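Local atomic coordinates of leucyl aminopeptidase (Trypanosoma brucei brucei, PDB entry 5NTD), a protein that probably removes N-terminal residues such as leucine from peptides, as a manganese-containing M17 aminopeptidase that binds the inhibitor bestatin. Residues G[101-106]-G[128-133]; G[72-77]-G[82-87]; G[64-69]-G[142-147]; G[26-31]-G[152-157]; G[36-41]-G[183-188]. One frame throughout, in Å; residues are numbered along the deposited sequence.

Contact 1: G[101-106]-G[128-133]; sequences RVVVGE and TAALDE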
# COMPACT_ATOMS: atom_id res chain seq x y z
N ARG G 101 52.29 -10.13 2.48
CA ARG G 101 51.11 -10.71 1.82
C ARG G 101 51.02 -10.03 0.47
O ARG G 101 51.02 -8.81 0.39
CB ARG G 101 49.83 -10.49 2.62
CG ARG G 101 48.60 -11.15 2.04
CD ARG G 101 48.67 -12.67 2.04
NE ARG G 101 47.36 -13.31 2.00
CZ ARG G 101 47.14 -14.62 2.05
NH1 ARG G 101 48.13 -15.49 2.10
NH2 ARG G 101 45.89 -15.07 2.03
N VAL G 102 50.93 -10.84 -0.57
CA VAL G 102 50.76 -10.34 -1.93
C VAL G 102 49.39 -10.76 -2.44
O VAL G 102 49.11 -11.95 -2.50
CB VAL G 102 51.82 -10.91 -2.91
CG1 VAL G 102 51.57 -10.41 -4.33
CG2 VAL G 102 53.20 -10.48 -2.48
N VAL G 103 48.57 -9.77 -2.77
CA VAL G 103 47.19 -10.03 -3.24
C VAL G 103 47.09 -9.73 -4.69
O VAL G 103 47.30 -8.60 -5.12
CB VAL G 103 46.13 -9.20 -2.50
CG1 VAL G 103 44.73 -9.54 -3.00
CG2 VAL G 103 46.22 -9.46 -1.00
N VAL G 104 46.82 -10.77 -5.45
CA VAL G 104 46.67 -10.64 -6.91
C VAL G 104 45.16 -10.46 -7.23
O VAL G 104 44.33 -11.16 -6.64
CB VAL G 104 47.18 -11.89 -7.64
CG1 VAL G 104 46.94 -11.79 -9.12
CG2 VAL G 104 48.65 -12.08 -7.38
N GLY G 105 44.87 -9.56 -8.16
CA GLY G 105 43.51 -9.35 -8.65
C GLY G 105 43.43 -9.30 -10.14
O GLY G 105 44.20 -8.60 -10.77
N GLU G 106 42.50 -10.07 -10.69
CA GLU G 106 42.33 -10.18 -12.15
C GLU G 106 41.18 -9.28 -12.62
O GLU G 106 40.02 -9.49 -12.29
CB GLU G 106 42.12 -11.64 -12.62
CG GLU G 106 42.14 -11.80 -14.14
CD GLU G 106 41.86 -13.23 -14.59
OE1 GLU G 106 42.46 -14.16 -14.04
OE2 GLU G 106 41.01 -13.42 -15.51
N THR G 128 39.81 -2.76 -3.14
CA THR G 128 38.97 -2.66 -1.90
C THR G 128 39.08 -3.99 -1.12
O THR G 128 39.35 -4.01 0.05
CB THR G 128 37.51 -2.35 -2.21
OG1 THR G 128 37.44 -1.01 -2.72
CG2 THR G 128 36.65 -2.47 -0.96
N ALA G 129 38.88 -5.08 -1.84
CA ALA G 129 38.98 -6.40 -1.26
C ALA G 129 40.39 -6.65 -0.67
O ALA G 129 40.55 -7.14 0.44
CB ALA G 129 38.65 -7.47 -2.29
N ALA G 130 41.41 -6.33 -1.45
CA ALA G 130 42.82 -6.56 -1.05
C ALA G 130 43.16 -5.78 0.21
O ALA G 130 43.84 -6.27 1.09
CB ALA G 130 43.78 -6.19 -2.16
N LEU G 131 42.68 -4.55 0.30
CA LEU G 131 42.98 -3.71 1.47
C LEU G 131 42.31 -4.20 2.77
O LEU G 131 42.64 -3.76 3.86
CB LEU G 131 42.57 -2.27 1.20
CG LEU G 131 43.44 -1.59 0.15
CD1 LEU G 131 42.87 -0.24 -0.20
CD2 LEU G 131 44.86 -1.43 0.67
N ASP G 132 41.36 -5.11 2.64
CA ASP G 132 40.77 -5.77 3.80
C ASP G 132 41.78 -6.67 4.52
O ASP G 132 41.55 -7.07 5.63
CB ASP G 132 39.54 -6.59 3.42
CG ASP G 132 38.34 -6.31 4.29
OD1 ASP G 132 38.14 -5.15 4.73
OD2 ASP G 132 37.57 -7.25 4.53
N GLU G 133 42.89 -6.98 3.85
CA GLU G 133 43.98 -7.79 4.46
C GLU G 133 45.03 -6.95 5.20
O GLU G 133 45.98 -7.48 5.76
CB GLU G 133 44.67 -8.72 3.46
CG GLU G 133 43.86 -9.94 2.99
CD GLU G 133 44.63 -10.95 2.11
OE1 GLU G 133 45.46 -10.56 1.25
OE2 GLU G 133 44.38 -12.17 2.29
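Arg101 lays the edge of its guanidinium against the carboxylate of Glu133, a salt bridge between strand 99-107 and segment 128-133 within the macro-like alpha/beta N-terminal domain of the M17 family. Two nitrogens converge side-on on one oxygen: NE of Arg101 stands 3.2 Å from Glu133 OE2, and NH2 of Arg101 lies 3.3 Å from the same OE2. The oxygen is close to the guanidinium plane, but both donors reach it from the same face of the carboxylate, whose plane is turned 48° from that of the guanidinium. The arginine chain is bent at chi2 (65°), so that it runs past the carboxylate and offers NE and NH2 side-on. Arginine, long and with several N-H donors, suits this place at the subunit boundary: NH2 also hydrogen-bonds Gly85 O of the second subunit, its stronger polar partner, and Tyr84 of that subunit packs on Glu133. The carboxylate probably offsets the positive charge, whereas the Gly85 carbonyl is neutral. Further along the strand the chemistry turns apolar. Val103, a beta-branched residue at home in a strand, faces Ala130, whose small side chain lets the helix backbone come close. Val103 CG1, anti to the backbone N, meets Ala130 CB at 3.6 Å.

Contact 2: G[72-77]-G[82-87]; sequences AEAIER and GTYGVL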
# COMPACT_ATOMS: atom_id res chain seq x y z
N ALA G 72 53.31 -16.51 -8.66
CA ALA G 72 53.02 -17.15 -9.95
C ALA G 72 51.82 -18.07 -9.81
O ALA G 72 50.93 -18.12 -10.67
CB ALA G 72 54.21 -17.94 -10.47
N GLU G 73 51.79 -18.81 -8.71
CA GLU G 73 50.64 -19.73 -8.45
C GLU G 73 49.35 -18.92 -8.18
O GLU G 73 48.26 -19.32 -8.61
CB GLU G 73 50.93 -20.66 -7.29
CG GLU G 73 49.90 -21.76 -7.06
CD GLU G 73 49.74 -22.72 -8.22
OE1 GLU G 73 50.59 -22.70 -9.11
OE2 GLU G 73 48.75 -23.49 -8.27
N ALA G 74 49.48 -17.79 -7.51
CA ALA G 74 48.33 -16.91 -7.26
C ALA G 74 47.71 -16.47 -8.58
O ALA G 74 46.49 -16.44 -8.74
CB ALA G 74 48.72 -15.69 -6.45
N ILE G 75 48.58 -16.16 -9.52
CA ILE G 75 48.15 -15.75 -10.89
C ILE G 75 47.39 -16.88 -11.62
O ILE G 75 46.39 -16.63 -12.28
CB ILE G 75 49.34 -15.21 -11.69
CG1 ILE G 75 49.78 -13.89 -11.06
CG2 ILE G 75 48.97 -15.00 -13.15
CD1 ILE G 75 51.13 -13.43 -11.54
N GLU G 76 47.81 -18.12 -11.40
CA GLU G 76 47.05 -19.28 -11.94
C GLU G 76 45.70 -19.51 -11.27
O GLU G 76 44.75 -19.92 -11.89
CB GLU G 76 47.83 -20.60 -11.81
CG GLU G 76 49.05 -20.69 -12.71
CD GLU G 76 48.72 -20.37 -14.17
OE1 GLU G 76 47.67 -20.85 -14.67
OE2 GLU G 76 49.51 -19.62 -14.79
N ARG G 77 45.67 -19.28 -9.98
CA ARG G 77 44.50 -19.66 -9.14
C ARG G 77 43.41 -18.59 -9.03
O ARG G 77 42.26 -18.90 -8.76
CB ARG G 77 44.97 -20.10 -7.74
CG ARG G 77 45.57 -21.50 -7.73
CD ARG G 77 46.16 -21.82 -6.37
NE ARG G 77 46.84 -23.13 -6.32
CZ ARG G 77 46.47 -24.17 -5.56
NH1 ARG G 77 47.17 -25.29 -5.64
NH2 ARG G 77 45.44 -24.12 -4.73
N GLY G 82 38.08 -11.57 -9.27
CA GLY G 82 38.40 -11.98 -7.88
C GLY G 82 39.85 -11.69 -7.46
O GLY G 82 40.67 -11.20 -8.24
N THR G 83 40.12 -11.96 -6.19
CA THR G 83 41.45 -11.82 -5.64
C THR G 83 41.98 -13.16 -5.12
O THR G 83 41.22 -14.10 -4.89
CB THR G 83 41.53 -10.80 -4.50
OG1 THR G 83 40.71 -11.22 -3.41
CG2 THR G 83 41.10 -9.43 -4.95
N TYR G 84 43.29 -13.21 -4.92
CA TYR G 84 44.00 -14.38 -4.38
C TYR G 84 45.28 -13.92 -3.74
O TYR G 84 46.10 -13.25 -4.35
CB TYR G 84 44.31 -15.40 -5.45
CG TYR G 84 44.52 -16.80 -4.90
CD1 TYR G 84 45.79 -17.24 -4.47
CD2 TYR G 84 43.46 -17.71 -4.82
CE1 TYR G 84 45.98 -18.54 -3.99
CE2 TYR G 84 43.65 -19.00 -4.35
CZ TYR G 84 44.92 -19.43 -3.95
OH TYR G 84 45.07 -20.70 -3.44
N GLY G 85 45.43 -14.27 -2.48
CA GLY G 85 46.54 -13.81 -1.64
C GLY G 85 47.51 -14.94 -1.29
O GLY G 85 47.11 -16.09 -1.04
N VAL G 86 48.78 -14.59 -1.30
CA VAL G 86 49.87 -15.52 -0.90
C VAL G 86 50.91 -14.81 -0.04
O VAL G 86 51.18 -13.61 -0.20
CB VAL G 86 50.62 -16.15 -2.07
CG1 VAL G 86 49.72 -17.09 -2.83
CG2 VAL G 86 51.19 -15.08 -2.97
N LEU G 87 51.44 -15.58 0.91
CA LEU G 87 52.53 -15.06 1.78
C LEU G 87 53.86 -15.27 1.10
O LEU G 87 54.10 -16.29 0.47
CB LEU G 87 52.56 -15.78 3.14
CG LEU G 87 51.42 -15.45 4.10
CD1 LEU G 87 51.64 -16.29 5.34
CD2 LEU G 87 51.36 -13.97 4.48
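The ring of Tyr84 carries Arg77 on one face: CB of Arg77 sits 3.9 Å from the centroid of the Tyr84 ring and only 15° off its normal, a CH-pi contact. Ala74 approaches the same ring obliquely through its CA, 3.8 Å from Tyr84 CD1, with its CB close behind. The arginine chain then runs on, extended from CG to NE, across the ring toward the phenol end, bringing Arg77 CD to 3.3 Å from Tyr84 OH; the guanidinium plane is inclined 49° to the ring. At the edge of that guanidinium lies Glu73, one helical turn earlier. Arg77 NE gives a nearly straight bond of 2.8 Å to the anti lone pair of Glu73 OE2, a salt bridge that steadies the arginine while its aliphatic part covers the tyrosine. Arginine suits this place because it offers methylenes to the ring and charge to the glutamate. Ala74 is small enough to let helix and strand approach, and its CB also meets Val86 CG1 at 4.0 Å. Residues 72-77 of helix 69-77 run nearly antiparallel (158°) to residues 83-87 of strand 83-89, the outermost strand of the sheet within this chain. Ala74 also touches Val104 of the adjoining strand 99-107, while Tyr84 packs against Arg101 of the second subunit.

Contact 3: G[64-69]-G[142-147]; sequences LPFYNP and DVFVLS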
# COMPACT_ATOMS: atom_id res chain seq x y z
N LEU G 64 59.10 -7.90 -11.06
CA LEU G 64 58.58 -7.09 -9.92
C LEU G 64 59.20 -7.59 -8.61
O LEU G 64 59.35 -8.80 -8.42
CB LEU G 64 57.04 -7.11 -9.88
CG LEU G 64 56.39 -6.40 -11.09
CD1 LEU G 64 54.88 -6.55 -11.03
CD2 LEU G 64 56.75 -4.92 -11.15
N PRO G 65 59.52 -6.68 -7.69
CA PRO G 65 60.28 -7.01 -6.49
C PRO G 65 59.70 -8.08 -5.58
O PRO G 65 60.43 -8.66 -4.78
CB PRO G 65 60.36 -5.67 -5.74
CG PRO G 65 59.26 -4.83 -6.28
CD PRO G 65 59.09 -5.27 -7.71
N PHE G 66 58.41 -8.31 -5.66
CA PHE G 66 57.72 -9.27 -4.76
C PHE G 66 57.50 -10.61 -5.43
O PHE G 66 56.90 -11.50 -4.84
CB PHE G 66 56.37 -8.69 -4.25
CG PHE G 66 55.44 -8.27 -5.36
CD1 PHE G 66 54.67 -9.20 -6.01
CD2 PHE G 66 55.42 -6.94 -5.79
CE1 PHE G 66 53.85 -8.82 -7.07
CE2 PHE G 66 54.61 -6.55 -6.85
CZ PHE G 66 53.82 -7.48 -7.49
N TYR G 67 57.86 -10.72 -6.69
CA TYR G 67 57.45 -11.89 -7.49
C TYR G 67 58.24 -13.09 -7.03
O TYR G 67 59.41 -12.99 -6.76
CB TYR G 67 57.67 -11.67 -8.98
CG TYR G 67 57.03 -12.72 -9.87
CD1 TYR G 67 57.70 -13.87 -10.25
CD2 TYR G 67 55.73 -12.55 -10.36
CE1 TYR G 67 57.10 -14.83 -11.07
CE2 TYR G 67 55.12 -13.49 -11.19
CZ TYR G 67 55.81 -14.63 -11.54
OH TYR G 67 55.19 -15.56 -12.33
N ASN G 68 57.57 -14.21 -6.93
CA ASN G 68 58.20 -15.49 -6.64
C ASN G 68 57.25 -16.61 -7.07
O ASN G 68 56.21 -16.32 -7.64
CB ASN G 68 58.60 -15.57 -5.17
CG ASN G 68 57.46 -15.98 -4.26
OD1 ASN G 68 56.30 -16.00 -4.66
ND2 ASN G 68 57.78 -16.30 -3.02
N PRO G 69 57.57 -17.87 -6.80
CA PRO G 69 56.71 -18.93 -7.36
C PRO G 69 55.31 -19.02 -6.75
O PRO G 69 54.37 -19.49 -7.41
CB PRO G 69 57.48 -20.22 -7.04
CG PRO G 69 58.91 -19.76 -6.96
CD PRO G 69 58.86 -18.41 -6.33
N ASP G 142 51.61 -0.74 -1.43
CA ASP G 142 52.03 -0.64 -2.82
C ASP G 142 50.99 -1.35 -3.69
O ASP G 142 50.71 -2.51 -3.50
CB ASP G 142 53.41 -1.24 -3.06
CG ASP G 142 54.50 -0.53 -2.27
OD1 ASP G 142 54.47 0.71 -2.13
OD2 ASP G 142 55.43 -1.23 -1.83
N VAL G 143 50.38 -0.58 -4.58
CA VAL G 143 49.40 -1.11 -5.53
C VAL G 143 50.01 -1.04 -6.91
O VAL G 143 50.06 0.00 -7.57
CB VAL G 143 48.07 -0.33 -5.48
CG1 VAL G 143 47.02 -1.02 -6.33
CG2 VAL G 143 47.57 -0.23 -4.05
N PHE G 144 50.43 -2.20 -7.36
CA PHE G 144 51.05 -2.34 -8.69
C PHE G 144 49.95 -2.62 -9.68
O PHE G 144 49.27 -3.65 -9.62
CB PHE G 144 52.05 -3.49 -8.73
CG PHE G 144 53.30 -3.24 -7.92
CD1 PHE G 144 53.32 -3.46 -6.55
CD2 PHE G 144 54.47 -2.78 -8.54
CE1 PHE G 144 54.46 -3.23 -5.82
CE2 PHE G 144 55.63 -2.55 -7.80
CZ PHE G 144 55.62 -2.77 -6.45
N VAL G 145 49.77 -1.68 -10.60
CA VAL G 145 48.73 -1.83 -11.64
C VAL G 145 49.44 -2.07 -12.96
O VAL G 145 50.42 -1.43 -13.26
CB VAL G 145 47.78 -0.61 -11.71
CG1 VAL G 145 47.16 -0.34 -10.35
CG2 VAL G 145 48.48 0.65 -12.18
N LEU G 146 48.90 -2.98 -13.74
CA LEU G 146 49.48 -3.33 -15.03
C LEU G 146 48.89 -2.55 -16.20
O LEU G 146 49.36 -2.67 -17.32
CB LEU G 146 49.40 -4.82 -15.27
CG LEU G 146 50.05 -5.62 -14.13
CD1 LEU G 146 49.95 -7.11 -14.41
CD2 LEU G 146 51.50 -5.24 -13.90
N SER G 147 47.86 -1.76 -15.94
CA SER G 147 47.27 -0.88 -16.95
C SER G 147 47.98 0.44 -16.93
O SER G 147 48.45 0.88 -15.89
CB SER G 147 45.78 -0.63 -16.67
OG SER G 147 45.25 0.44 -17.46
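Residues Leu64 to Tyr67 form a type I beta turn, closed by a 3.0 Å bond from Tyr67 N to Leu64 O, and this turn faces strand 140-145 without pairing with it, the nearest CA atoms being those of Leu64 and Phe144, 9.0 Å apart. Side chains bridge the gap, and most of the work falls to Phe144. Its ring receives the edge of Phe66 over one face: Phe66 CE2 comes to 3.4 Å from Phe144 CD1, offset toward the rim, with the centroids of the two rings 4.9 Å apart and their planes at 61°, an edge-to-face arrangement. Phe66 gets there through a chi1 of 55°, which sets CG between the backbone N and the carbonyl carbon and turns the ring from the loop toward the sheet. The contact belongs to a three-layer alpha/beta/alpha sandwich of the macro type, in which strand 140-145 is an interior strand and the 64-69 loop, linking helices 59-62 and 69-77, covers one side of the sheet. On that side Phe144 also makes an edge-to-face pair with Tyr34 of helix 31-38. Leucine and proline suit the remaining positions as compact apolar groups around a large ring. Leu64 runs alongside Phe144 with the opposite heading, its CD2 4.1 Å from Phe144 CD2, while Pro65, whose ring favours the turn's backbone angles, sets CG 4.2 Å from Phe144 CZ. Asn68 ends the loop as an N-cap, its OD1 accepting from Val71 N of helix 69-77.

Contact 4: G[26-31]-G[152-157]; sequences VCFTDV and PIAAAV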
# COMPACT_ATOMS: atom_id res chain seq x y z
N VAL G 26 46.45 8.92 -1.56
CA VAL G 26 47.00 8.21 -2.73
C VAL G 26 48.15 8.99 -3.34
O VAL G 26 48.07 10.21 -3.53
CB VAL G 26 45.92 7.97 -3.81
CG1 VAL G 26 46.43 7.06 -4.93
CG2 VAL G 26 44.67 7.36 -3.20
N CYS G 27 49.20 8.28 -3.68
CA CYS G 27 50.28 8.84 -4.52
C CYS G 27 50.57 7.89 -5.68
O CYS G 27 50.09 6.77 -5.73
CB CYS G 27 51.55 9.11 -3.72
SG CYS G 27 52.20 7.64 -2.91
N PHE G 28 51.30 8.40 -6.66
CA PHE G 28 51.49 7.71 -7.93
C PHE G 28 52.96 7.72 -8.32
O PHE G 28 53.65 8.73 -8.21
CB PHE G 28 50.66 8.36 -9.04
CG PHE G 28 49.20 8.44 -8.71
CD1 PHE G 28 48.70 9.52 -8.00
CD2 PHE G 28 48.34 7.39 -9.03
CE1 PHE G 28 47.35 9.59 -7.65
CE2 PHE G 28 47.01 7.46 -8.71
CZ PHE G 28 46.50 8.57 -8.00
N THR G 29 53.40 6.59 -8.84
CA THR G 29 54.72 6.48 -9.38
C THR G 29 54.72 5.42 -10.46
O THR G 29 53.66 5.00 -10.95
CB THR G 29 55.76 6.19 -8.27
OG1 THR G 29 57.09 6.27 -8.81
CG2 THR G 29 55.55 4.83 -7.61
N ASP G 30 55.91 5.00 -10.86
CA ASP G 30 56.05 3.93 -11.88
C ASP G 30 57.16 2.96 -11.48
O ASP G 30 57.93 3.25 -10.57
CB ASP G 30 56.33 4.52 -13.26
CG ASP G 30 57.66 5.27 -13.31
OD1 ASP G 30 58.70 4.60 -13.54
OD2 ASP G 30 57.63 6.51 -13.13
N VAL G 31 57.19 1.81 -12.12
CA VAL G 31 58.01 0.67 -11.67
C VAL G 31 59.50 0.99 -11.59
O VAL G 31 60.17 0.72 -10.57
CB VAL G 31 57.85 -0.55 -12.59
CG1 VAL G 31 58.92 -1.60 -12.28
CG2 VAL G 31 56.47 -1.17 -12.42
N PRO G 152 41.54 6.90 -15.42
CA PRO G 152 40.51 6.06 -14.81
C PRO G 152 41.02 5.24 -13.64
O PRO G 152 40.28 5.05 -12.67
CB PRO G 152 40.05 5.15 -15.95
CG PRO G 152 41.07 5.27 -17.00
CD PRO G 152 41.70 6.61 -16.85
N ILE G 153 42.27 4.79 -13.70
CA ILE G 153 42.86 4.03 -12.57
C ILE G 153 43.03 4.92 -11.37
O ILE G 153 42.75 4.52 -10.25
CB ILE G 153 44.16 3.30 -12.92
CG1 ILE G 153 43.83 1.87 -13.37
CG2 ILE G 153 45.02 3.12 -11.68
CD1 ILE G 153 43.68 1.73 -14.83
N ALA G 154 43.45 6.15 -11.60
CA ALA G 154 43.64 7.09 -10.47
C ALA G 154 42.34 7.30 -9.69
O ALA G 154 42.32 7.27 -8.47
CB ALA G 154 44.16 8.41 -10.96
N ALA G 155 41.28 7.57 -10.42
CA ALA G 155 39.96 7.78 -9.81
C ALA G 155 39.46 6.47 -9.13
O ALA G 155 38.89 6.51 -8.08
CB ALA G 155 38.96 8.27 -10.86
N ALA G 156 39.71 5.35 -9.79
CA ALA G 156 39.28 4.04 -9.31
C ALA G 156 39.90 3.71 -7.98
O ALA G 156 39.23 3.20 -7.08
CB ALA G 156 39.61 2.96 -10.31
N VAL G 157 41.18 4.02 -7.85
CA VAL G 157 41.90 3.78 -6.59
C VAL G 157 41.54 4.81 -5.54
O VAL G 157 41.38 4.48 -4.36
CB VAL G 157 43.42 3.76 -6.80
CG1 VAL G 157 44.15 3.66 -5.48
CG2 VAL G 157 43.78 2.58 -7.68
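Ala154 is the first residue along 152-157 to press on strand 26-30, its methyl meeting the far end of the Phe28 ring. CB of Ala154 is 3.8 Å from Phe28 CE2, and CA of Ala154 is just as near that atom, so the ring rests on the helix backbone as well as on the methyl group; it comes in obliquely. Alanine suits this point because a short side chain allows a broad aromatic to reach the helix itself. With CG anti to the carbonyl carbon (chi1 -55°), Phe28 points its ring from the strand to the helix. Three residues, nearly one helical turn, after Ala154 comes Val157, held in the helix by a 2.9 Å bond from its N to Ile153 O. Its CG1 meets Val26 CG1 at 4.1 Å. In both valines CG1 is anti to the backbone N, and the two side chains cross at an angle, branch against branch. The pairing is wholly apolar: two residues on one face of the helix meet Val26 and Phe28, two positions apart on one face of the strand. Strand 26-30 is the outermost of its sheet within this chain, next to strand 183-188, whose Val186 and Phe188 touch Phe28. Leu199 of helix 196-214 packs on both Phe28 and Ala154, and Thr124 of helix 120-131 hydrogen-bonds Ala156 O, so helix 150-158 lies between these two helices on one side of the sandwich.

Contact 5: G[36-41]-G[183-188]; sequences SNQKGV and RLQVVF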
# COMPACT_ATOMS: atom_id res chain seq x y z
N SER G 36 64.22 2.49 -8.32
CA SER G 36 65.22 3.53 -8.02
C SER G 36 65.11 4.10 -6.61
O SER G 36 66.10 4.32 -5.93
CB SER G 36 65.13 4.65 -9.05
OG SER G 36 65.89 5.79 -8.65
N ASN G 37 63.90 4.40 -6.17
CA ASN G 37 63.71 5.08 -4.84
C ASN G 37 63.68 4.15 -3.65
O ASN G 37 63.95 4.55 -2.53
CB ASN G 37 62.48 5.99 -4.87
CG ASN G 37 62.68 7.15 -5.83
OD1 ASN G 37 63.75 7.79 -5.84
ND2 ASN G 37 61.68 7.44 -6.67
N GLN G 38 63.25 2.94 -3.88
CA GLN G 38 62.99 1.98 -2.77
C GLN G 38 63.88 0.75 -2.82
O GLN G 38 63.86 -0.05 -1.89
CB GLN G 38 61.49 1.55 -2.74
CG GLN G 38 60.57 2.70 -2.33
CD GLN G 38 59.09 2.31 -2.14
OE1 GLN G 38 58.21 3.11 -2.41
NE2 GLN G 38 58.82 1.09 -1.65
N LYS G 39 64.55 0.58 -3.95
CA LYS G 39 65.64 -0.41 -4.08
C LYS G 39 65.14 -1.81 -3.66
O LYS G 39 65.83 -2.55 -2.96
CB LYS G 39 66.88 0.01 -3.27
N GLY G 40 63.93 -2.16 -4.08
CA GLY G 40 63.35 -3.51 -3.79
C GLY G 40 62.77 -3.71 -2.38
O GLY G 40 62.33 -4.81 -2.05
N VAL G 41 62.74 -2.66 -1.60
CA VAL G 41 62.11 -2.70 -0.27
C VAL G 41 60.63 -2.26 -0.38
O VAL G 41 60.33 -1.09 -0.64
CB VAL G 41 62.80 -1.78 0.76
CG1 VAL G 41 62.25 -2.01 2.17
CG2 VAL G 41 64.31 -1.99 0.76
N ARG G 183 47.56 4.64 3.44
CA ARG G 183 48.24 5.39 2.34
C ARG G 183 48.41 4.37 1.18
O ARG G 183 48.74 3.22 1.40
CB ARG G 183 49.56 6.06 2.78
N LEU G 184 48.09 4.78 -0.04
CA LEU G 184 48.20 3.91 -1.21
C LEU G 184 49.17 4.47 -2.22
O LEU G 184 49.05 5.61 -2.67
CB LEU G 184 46.85 3.72 -1.91
CG LEU G 184 45.71 3.21 -1.04
CD1 LEU G 184 44.43 3.15 -1.85
CD2 LEU G 184 46.01 1.83 -0.46
N GLN G 185 50.15 3.66 -2.58
CA GLN G 185 51.11 4.05 -3.62
C GLN G 185 50.83 3.24 -4.88
O GLN G 185 51.13 2.06 -4.95
CB GLN G 185 52.57 3.86 -3.18
CG GLN G 185 53.56 4.33 -4.25
CD GLN G 185 55.01 4.39 -3.78
OE1 GLN G 185 55.73 5.33 -4.13
NE2 GLN G 185 55.44 3.38 -3.04
N VAL G 186 50.26 3.91 -5.86
CA VAL G 186 49.95 3.29 -7.14
C VAL G 186 51.21 3.31 -8.02
O VAL G 186 51.81 4.35 -8.29
CB VAL G 186 48.82 4.03 -7.87
CG1 VAL G 186 48.59 3.46 -9.26
CG2 VAL G 186 47.55 3.94 -7.04
N VAL G 187 51.59 2.12 -8.47
CA VAL G 187 52.80 1.92 -9.27
C VAL G 187 52.43 1.49 -10.67
O VAL G 187 52.13 0.33 -10.91
CB VAL G 187 53.72 0.87 -8.64
CG1 VAL G 187 55.06 0.85 -9.38
CG2 VAL G 187 53.96 1.19 -7.17
N PHE G 188 52.44 2.44 -11.58
CA PHE G 188 52.16 2.15 -13.02
C PHE G 188 53.35 1.45 -13.66
O PHE G 188 54.47 1.58 -13.17
CB PHE G 188 51.86 3.41 -13.80
CG PHE G 188 50.58 4.10 -13.39
CD1 PHE G 188 49.34 3.52 -13.65
CD2 PHE G 188 50.61 5.33 -12.72
CE1 PHE G 188 48.16 4.16 -13.27
CE2 PHE G 188 49.43 5.96 -12.32
CZ PHE G 188 48.21 5.38 -12.60
O HOH W 1 58.49 5.02 -4.58
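Gln38 and Gln185 reach toward each other from opposite directions, a partly exposed polar link between the C-terminal end of helix 31-38 and strand 183-188, second in the N-terminal domain's sheet. Gln38 has CG anti to its carbonyl carbon (chi1 -69°) and continues extended beyond CG. Gln185 has CG anti to the backbone N and is likewise extended, spanning a separation at which the nearest CA atoms, Gln38 and Val187, are 12.1 Å apart. Glutamine suits both places, being long and carrying donor and acceptor on one flat group. The amides meet nearly coplanar, 20° apart. Gln185 NE2 donates to Gln38 OE1 at 2.9 Å and 171°, on a carbonyl lone pair, while a water gives one hydrogen to Gln38 OE1 at 2.9 Å and one to Gln185 OE1 at 2.8 Å. In the type I' turn from Gln38 to Val41, where Lys39 and Gly40 have positive phi, Gln38 NE2 donates to Val41 O at 2.8 Å; it also bonds Ser43 OG. Gln185 NE2 serves Asp142 OD1 of the adjacent strand as well. A flipped Gln38 amide would set its oxygen against Val41 O, and a flipped Gln185 would set its own against Gln38 OE1 and Asp142 OD1, so the modelled orientations are probably right.

How the contacts relate
All five contacts belong to one six-stranded mixed sheet and its flanking layers. Contacts 1 and 2, with centres 10 Å apart, share the antiparallel pair 83-89 and 99-107, joined by probable bonds such as Val104 N to Tyr84 O at 2.8 Å, and both touch the second subunit. Contacts 3 and 5, also 10 Å apart, lie on neighbouring parallel strands, while contacts 4 and 5, 12 Å apart, interlock, their segments alternating along the chain. Contact 3 encloses contacts 1 and 2 in sequence. Phe66 bridges contacts 3 and 1 through Val102. None holds a manganese, bicarbonate or bestatin ligand; those sites lie in the catalytic domain.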